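PDB 6PLJ: nucleotidyl transferase from Methanothermobacter thermautotrophicus, which probably acts as a nucleotidyltransferase of the MobA-like family, with a likely part in making the pseudomurein cell wall. Local coordinates for residues 80-83 and 89-92. Sequence-based numbering, arbitrary orientation.
Sequences VVTG and VEEA
Thr82, the last residue of strand 77-82, faces Val89 and Glu90 of helix 86-92, and the backbones come closest at Thr82 and Val89, whose CA atoms are 7.2 Å apart. The Thr82 side chain carries the strand's half of the contact, its two branches doing different work. With chi1 at 59°, OG1 is flanked by the residue's own N and C and donates a hydrogen bond to Glu90 OE2 (2.7 Å), which accepts it on its anti lone pair, the one pointing away from OE1. The threonine methyl, CG2, meets the aliphatic part of the same glutamate, 3.9 Å from Glu90 CG, and lies 4.0 Å from CG1 of Val89. The Thr82 and Glu90 side chains cross almost perpendicularly; Glu90 stretches out beyond CG (chi2 168°), which carries its carboxylate from the helix to the strand end. The other carboxylate oxygen, Glu90 OE1, forms a salt bridge with Arg102 NH2 of the adjoining strand 99-102. Strand 77-82, helix 86-92 and strand 99-102 make a beta-alpha-beta unit at one edge of the main sheet, and Glu90 thus ties the helix to both its strands. An alanine in place of Glu90 would probably leave the Thr82 hydroxyl without this acceptor and Arg102 without this carboxylate partner, while uncovering one flank of the threonine methyl. Apolar contact through Val89 and a carboxylate that bonds through both oxygens therefore join helix to sheet, and the arginine's charge probably favours the ionised form of Glu90, a good acceptor for the buried threonine.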
loop_
_atom_site.group_PDB
_atom_site.type_symbol
_atom_site.label_atom_id
_atom_site.label_comp_id
_atom_site.label_asym_id
_atom_site.label_seq_id
_atom_site.Cartn_x
_atom_site.Cartn_y
_atom_site.Cartn_z
ATOM N N VAL A 80 -7.430 -7.487 1.748
ATOM C CA VAL A 80 -6.579 -7.394 0.569
ATOM C C VAL A 80 -7.487 -7.320 -0.638
ATOM O O VAL A 80 -8.373 -8.163 -0.796
ATOM C CB VAL A 80 -5.632 -8.587 0.424
ATOM C CG1 VAL A 80 -4.785 -8.425 -0.823
ATOM C CG2 VAL A 80 -4.749 -8.736 1.652
ATOM N N VAL A 81 -7.263 -6.309 -1.474
ATOM C CA VAL A 81 -8.066 -6.100 -2.669
ATOM C C VAL A 81 -7.299 -6.669 -3.834
ATOM O O VAL A 81 -6.165 -6.254 -4.083
ATOM C CB VAL A 81 -8.370 -4.616 -2.895
ATOM C CG1 VAL A 81 -9.303 -4.439 -4.084
ATOM C CG2 VAL A 81 -9.004 -4.019 -1.643
ATOM N N THR A 82 -7.936 -7.585 -4.556
ATOM C CA THR A 82 -7.298 -8.266 -5.674
ATOM C C THR A 82 -8.040 -7.945 -6.971
ATOM O O THR A 82 -9.132 -7.389 -6.961
ATOM C CB THR A 82 -7.252 -9.791 -5.434
ATOM O OG1 THR A 82 -8.585 -10.295 -5.277
ATOM C CG2 THR A 82 -6.429 -10.117 -4.177
ATOM N N GLY A 83 -7.410 -8.258 -8.092
ATOM C CA GLY A 83 -8.024 -7.993 -9.391
ATOM C C GLY A 83 -7.164 -8.596 -10.470
ATOM O O GLY A 83 -7.384 -9.729 -10.896
ATOM N N VAL A 89 -2.531 -14.183 -7.089
ATOM C CA VAL A 89 -2.286 -13.365 -5.895
ATOM C C VAL A 89 -2.986 -14.005 -4.690
ATOM O O VAL A 89 -2.395 -14.144 -3.624
ATOM C CB VAL A 89 -2.711 -11.889 -6.124
ATOM C CG1 VAL A 89 -2.654 -11.095 -4.840
ATOM C CG2 VAL A 89 -1.818 -11.240 -7.186
ATOM N N GLU A 90 -4.216 -14.442 -4.892
ATOM C CA GLU A 90 -4.980 -15.125 -3.840
ATOM C C GLU A 90 -4.339 -16.446 -3.427
ATOM O O GLU A 90 -4.288 -16.755 -2.226
ATOM C CB GLU A 90 -6.431 -15.285 -4.259
ATOM C CG GLU A 90 -7.145 -13.940 -4.354
ATOM C CD GLU A 90 -8.483 -14.006 -5.042
ATOM O OE1 GLU A 90 -9.001 -15.130 -5.278
ATOM O OE2 GLU A 90 -9.026 -12.944 -5.385
ATOM N N GLU A 91 -3.780 -17.187 -4.380
ATOM C CA GLU A 91 -3.074 -18.419 -4.031
ATOM C C GLU A 91 -1.828 -18.108 -3.203
ATOM O O GLU A 91 -1.550 -18.814 -2.240
ATOM C CB GLU A 91 -2.731 -19.239 -5.285
ATOM C CG GLU A 91 -1.952 -20.532 -5.045
ATOM C CD GLU A 91 -2.629 -21.507 -4.093
ATOM O OE1 GLU A 91 -3.882 -21.560 -4.043
ATOM O OE2 GLU A 91 -1.893 -22.231 -3.392
ATOM N N ALA A 92 -1.100 -17.038 -3.551
ATOM C CA ALA A 92 0.059 -16.605 -2.773
ATOM C C ALA A 92 -0.314 -16.307 -1.327
ATOM O O ALA A 92 0.451 -16.622 -0.429
ATOM C CB ALA A 92 0.749 -15.401 -3.402
#